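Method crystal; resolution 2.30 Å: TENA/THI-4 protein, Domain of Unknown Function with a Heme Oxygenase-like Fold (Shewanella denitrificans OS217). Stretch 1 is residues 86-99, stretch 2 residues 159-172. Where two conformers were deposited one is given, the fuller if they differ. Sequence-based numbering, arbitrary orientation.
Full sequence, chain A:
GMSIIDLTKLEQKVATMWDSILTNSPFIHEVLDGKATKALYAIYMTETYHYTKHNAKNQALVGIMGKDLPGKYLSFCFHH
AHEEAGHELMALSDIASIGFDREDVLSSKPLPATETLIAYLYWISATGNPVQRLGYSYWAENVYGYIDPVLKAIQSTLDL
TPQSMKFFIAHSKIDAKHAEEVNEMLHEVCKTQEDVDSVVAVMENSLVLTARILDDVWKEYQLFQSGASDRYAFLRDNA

Stretch 1 86-99: GHELMALSDIASIG
Stretch 2, residues 159-172: DLTPQSMKFFIAHS

The apolar centre of the contact is built around Phe167, which has more of its surface covered by the opposing stretch than any other residue. Its side chain adopts the t rotamer with chi2 at -92°, and its CD2 lies 4.2 Å from CB of the buried Ala91. On the same helix as Ala91, selenomethionine Met90 directs its CA-to-CB bond toward stretch 2. Its CB is 4.4 Å from Phe167 CB, and its m, t, p rotamer carries the methyl end to the next turn of the partner helix, where Met90 CE packs 3.6 Å from Ala170 CB and comes within 3.0 Å of Lys166 O, a tight approach. The small side chain of Ala170, also pointing toward the other stretch, is thus met by a long, flexible one.

These residues lie on two helices, 88-97 and one beginning near Lys166 and continuing beyond Ser172. Their axes approach to 8.5 Å, and their N-to-C directions differ by 139°, so they run roughly antiparallel but splayed. The register is set by Met90 opposite Phe167 (CA to CA 5.1 Å) and Asp94 opposite Ser164 (CA to CA 4.5 Å). Regular i to i+4 bonds such as Asp94 N to Met90 O, 3.1 Å, maintain the first helix; in the second, Ala170 N bonds Lys166 O at 3.1 Å.

At one end, His87 (chi1 t, chi2 59°) reaches across to the aromatic residues. Its ring lies oblique to that of Phe167, with centroids 4.5 Å apart, planes at 37° and His87 NE2 only 3.1 Å from Phe167 CE2. His171 meets it rim to rim, the ring centroids 6.0 Å apart. Toward the other end, beyond the helix, Ile98 (p, t) places CG2 3.5 Å from CD2 of Leu160 (m, t), adding a separate apolar contact.

The polar edge is organised by Asp94, buried and in the m rotamer with chi2 at -21°. Its carboxylate accepts two backbone hydrogen bonds: Lys166 N to Asp94 OD1 at 2.8 Å and Phe167 N to Asp94 OD2 at 3.0 Å, the latter straighter, at 164°. Amides in the first turn of a helix lack preceding helical carbonyls, and the carboxylate supplies acceptors for two of them. Ser164, in the turn after the 3-10 segment 162-163, brings its OG to 3.2 Å from Ser97 CB. The Ser97 hydroxyl turns back to its own helix, OG donating to Ser93 O at 2.9 Å. Together the contacts bury 585 Å², summed over both stretches.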

# COMPACT_ATOMS: atom_id res chain seq x y z
N GLY A 86 -18.01 -4.49 -10.60
CA GLY A 86 -19.42 -4.72 -10.34
C GLY A 86 -19.95 -6.14 -10.55
O GLY A 86 -21.09 -6.44 -10.18
N HIS A 87 -19.12 -7.02 -11.10
CA HIS A 87 -19.50 -8.41 -11.37
C HIS A 87 -20.16 -9.08 -10.16
O HIS A 87 -21.01 -9.96 -10.32
CB HIS A 87 -18.26 -9.20 -11.85
CG HIS A 87 -18.55 -10.59 -12.32
ND1 HIS A 87 -19.42 -10.87 -13.35
CD2 HIS A 87 -18.04 -11.78 -11.93
CE1 HIS A 87 -19.46 -12.17 -13.56
NE2 HIS A 87 -18.62 -12.75 -12.71
N GLU A 88 -19.76 -8.67 -8.95
CA GLU A 88 -20.36 -9.23 -7.72
C GLU A 88 -21.87 -8.92 -7.64
O GLU A 88 -22.63 -9.65 -7.00
CB GLU A 88 -19.63 -8.75 -6.44
CG GLU A 88 -19.90 -7.30 -5.93
CD GLU A 88 -19.19 -6.21 -6.72
OE1 GLU A 88 -18.41 -6.55 -7.63
OE2 GLU A 88 -19.43 -5.00 -6.43
N LEU A 89 -22.31 -7.85 -8.28
CA LEU A 89 -23.73 -7.50 -8.24
C LEU A 89 -24.59 -8.60 -8.87
O LEU A 89 -25.71 -8.80 -8.45
CB LEU A 89 -23.99 -6.13 -8.88
CG LEU A 89 -23.36 -4.98 -8.09
CD1 LEU A 89 -23.57 -3.66 -8.79
CD2 LEU A 89 -23.94 -4.93 -6.68
N MSE A 90 -24.03 -9.32 -9.85
CA MSE A 90 -24.73 -10.44 -10.50
C MSE A 90 -25.00 -11.57 -9.51
O MSE A 90 -26.02 -12.24 -9.59
CB MSE A 90 -23.94 -10.97 -11.69
CG MSE A 90 -23.62 -9.93 -12.76
SE MSE A 90 -22.85 -10.73 -14.37
CE MSE A 90 -24.49 -11.45 -15.18
N ALA A 91 -24.07 -11.80 -8.58
CA ALA A 91 -24.24 -12.85 -7.56
C ALA A 91 -25.32 -12.40 -6.56
O ALA A 91 -26.15 -13.19 -6.13
CB ALA A 91 -22.95 -13.11 -6.85
N LEU A 92 -25.29 -11.11 -6.22
CA LEU A 92 -26.24 -10.53 -5.28
C LEU A 92 -27.64 -10.51 -5.90
O LEU A 92 -28.63 -10.66 -5.19
CB LEU A 92 -25.78 -9.13 -4.86
CG LEU A 92 -26.50 -8.48 -3.67
CD1 LEU A 92 -26.27 -9.30 -2.41
CD2 LEU A 92 -26.00 -7.04 -3.48
N SER A 93 -27.71 -10.35 -7.22
CA SER A 93 -28.95 -10.38 -7.98
C SER A 93 -29.55 -11.79 -8.00
O SER A 93 -30.76 -11.95 -7.91
CB SER A 93 -28.71 -9.89 -9.41
OG SER A 93 -29.90 -9.93 -10.19
N ASP A 94 -28.70 -12.80 -8.13
CA ASP A 94 -29.14 -14.19 -8.10
C ASP A 94 -29.73 -14.56 -6.73
O ASP A 94 -30.71 -15.31 -6.66
CB ASP A 94 -27.96 -15.13 -8.41
CG ASP A 94 -27.45 -14.99 -9.83
OD1 ASP A 94 -28.20 -14.50 -10.70
OD2 ASP A 94 -26.29 -15.41 -10.07
N ILE A 95 -29.13 -14.05 -5.67
CA ILE A 95 -29.59 -14.31 -4.30
C ILE A 95 -30.96 -13.68 -4.09
O ILE A 95 -31.82 -14.28 -3.43
CB ILE A 95 -28.57 -13.81 -3.23
CG1 ILE A 95 -27.29 -14.67 -3.27
CG2 ILE A 95 -29.17 -13.86 -1.82
CD1 ILE A 95 -26.11 -14.10 -2.48
N ALA A 96 -31.16 -12.49 -4.66
CA ALA A 96 -32.45 -11.79 -4.58
C ALA A 96 -33.52 -12.52 -5.42
O ALA A 96 -34.71 -12.56 -5.05
CB ALA A 96 -32.28 -10.35 -5.05
N SER A 97 -33.08 -13.11 -6.53
CA SER A 97 -33.97 -13.84 -7.44
C SER A 97 -34.56 -15.11 -6.83
O SER A 97 -35.58 -15.59 -7.33
CB SER A 97 -33.24 -14.17 -8.75
OG SER A 97 -32.94 -12.90 -9.51
N ILE A 98 -33.93 -15.67 -5.79
CA ILE A 98 -34.49 -16.86 -5.12
C ILE A 98 -35.20 -16.51 -3.79
O ILE A 98 -35.39 -17.37 -2.93
CB ILE A 98 -33.49 -18.01 -4.95
CG1 ILE A 98 -32.28 -17.58 -4.11
CG2 ILE A 98 -33.05 -18.51 -6.32
CD1 ILE A 98 -31.43 -18.74 -3.69
N GLY A 99 -35.60 -15.24 -3.66
CA GLY A 99 -36.40 -14.78 -2.52
C GLY A 99 -35.70 -14.33 -1.25
O GLY A 99 -36.38 -14.18 -0.23
N ASP A 159 -35.24 -25.74 -9.84
CA ASP A 159 -35.98 -25.31 -11.03
C ASP A 159 -35.75 -23.81 -11.32
O ASP A 159 -36.68 -23.01 -11.34
CB ASP A 159 -37.47 -25.67 -10.91
CG ASP A 159 -38.16 -25.72 -12.25
OD1 ASP A 159 -37.65 -25.12 -13.22
OD2 ASP A 159 -39.21 -26.38 -12.35
N LEU A 160 -34.48 -23.47 -11.53
CA LEU A 160 -34.06 -22.08 -11.77
C LEU A 160 -34.07 -21.71 -13.25
O LEU A 160 -33.88 -22.56 -14.12
CB LEU A 160 -32.64 -21.86 -11.21
CG LEU A 160 -32.50 -21.95 -9.68
CD1 LEU A 160 -31.04 -22.15 -9.23
CD2 LEU A 160 -33.13 -20.71 -9.01
N THR A 161 -34.31 -20.43 -13.51
CA THR A 161 -34.32 -19.88 -14.86
C THR A 161 -33.01 -19.13 -14.99
O THR A 161 -32.34 -18.93 -13.99
CB THR A 161 -35.49 -18.88 -15.04
OG1 THR A 161 -35.23 -17.70 -14.26
CG2 THR A 161 -36.80 -19.50 -14.60
N PRO A 162 -32.63 -18.71 -16.21
CA PRO A 162 -31.40 -17.92 -16.36
C PRO A 162 -31.34 -16.66 -15.48
O PRO A 162 -30.26 -16.12 -15.25
CB PRO A 162 -31.40 -17.52 -17.85
CG PRO A 162 -32.73 -17.90 -18.38
CD PRO A 162 -33.26 -18.98 -17.52
N GLN A 163 -32.51 -16.20 -15.02
CA GLN A 163 -32.62 -15.02 -14.15
C GLN A 163 -31.97 -15.23 -12.78
O GLN A 163 -31.37 -14.32 -12.23
CB GLN A 163 -34.10 -14.67 -13.91
CG GLN A 163 -34.94 -14.36 -15.16
CD GLN A 163 -34.67 -13.00 -15.77
OE1 GLN A 163 -33.89 -12.21 -15.26
NE2 GLN A 163 -35.35 -12.72 -16.87
N SER A 164 -32.08 -16.44 -12.22
CA SER A 164 -31.49 -16.73 -10.91
C SER A 164 -30.10 -17.32 -11.03
O SER A 164 -29.56 -17.88 -10.06
CB SER A 164 -32.36 -17.70 -10.11
OG SER A 164 -33.65 -17.14 -9.90
N MSE A 165 -29.49 -17.16 -12.21
CA MSE A 165 -28.19 -17.76 -12.48
C MSE A 165 -27.32 -16.88 -13.37
O MSE A 165 -26.52 -17.39 -14.16
CB MSE A 165 -28.49 -19.05 -13.19
CG MSE A 165 -27.43 -20.10 -13.11
SE MSE A 165 -28.53 -21.69 -13.49
CE MSE A 165 -29.41 -21.77 -11.73
N LYS A 166 -27.49 -15.56 -13.23
CA LYS A 166 -26.76 -14.58 -14.04
C LYS A 166 -25.25 -14.61 -13.83
O LYS A 166 -24.51 -14.38 -14.77
CB LYS A 166 -27.29 -13.16 -13.78
N PHE A 167 -24.80 -14.91 -12.61
CA PHE A 167 -23.36 -14.97 -12.35
C PHE A 167 -22.68 -16.05 -13.20
O PHE A 167 -21.58 -15.82 -13.71
CB PHE A 167 -23.04 -15.20 -10.88
CG PHE A 167 -21.55 -15.22 -10.58
CD1 PHE A 167 -20.84 -16.41 -10.60
CD2 PHE A 167 -20.87 -14.04 -10.33
CE1 PHE A 167 -19.48 -16.43 -10.35
CE2 PHE A 167 -19.50 -14.05 -10.06
CZ PHE A 167 -18.80 -15.24 -10.08
N PHE A 168 -23.30 -17.22 -13.34
CA PHE A 168 -22.68 -18.28 -14.13
C PHE A 168 -23.10 -18.28 -15.60
O PHE A 168 -22.67 -19.15 -16.36
CB PHE A 168 -22.92 -19.65 -13.49
CG PHE A 168 -22.11 -19.86 -12.25
CD1 PHE A 168 -20.72 -19.94 -12.34
CD2 PHE A 168 -22.71 -19.97 -11.01
CE1 PHE A 168 -19.95 -20.13 -11.21
CE2 PHE A 168 -21.95 -20.17 -9.87
CZ PHE A 168 -20.56 -20.24 -9.97
N ILE A 169 -23.94 -17.32 -16.00
CA ILE A 169 -24.39 -17.16 -17.41
C ILE A 169 -23.53 -16.11 -18.14
O ILE A 169 -23.36 -16.17 -19.35
CB ILE A 169 -25.90 -16.80 -17.49
CG1 ILE A 169 -26.76 -18.04 -17.22
CG2 ILE A 169 -26.27 -16.26 -18.87
CD1 ILE A 169 -26.78 -19.06 -18.35
N ALA A 170 -23.01 -15.15 -17.38
CA ALA A 170 -22.05 -14.17 -17.88
C ALA A 170 -20.74 -14.91 -18.19
O ALA A 170 -20.22 -14.83 -19.30
CB ALA A 170 -21.80 -13.09 -16.83
N HIS A 171 -20.24 -15.65 -17.19
CA HIS A 171 -19.04 -16.50 -17.31
C HIS A 171 -18.90 -17.33 -18.59
O HIS A 171 -17.86 -17.29 -19.24
CB HIS A 171 -18.94 -17.46 -16.11
CG HIS A 171 -17.81 -17.15 -15.18
ND1 HIS A 171 -16.76 -18.03 -14.98
CD2 HIS A 171 -17.52 -16.04 -14.45
CE1 HIS A 171 -15.90 -17.49 -14.13
NE2 HIS A 171 -16.33 -16.28 -13.80
N SER A 172 -19.94 -18.07 -18.97
CA SER A 172 -19.81 -18.98 -20.11
C SER A 172 -20.04 -18.36 -21.50
O SER A 172 -20.12 -19.10 -22.48
CB SER A 172 -20.73 -20.18 -19.92
OG SER A 172 -20.39 -21.21 -20.83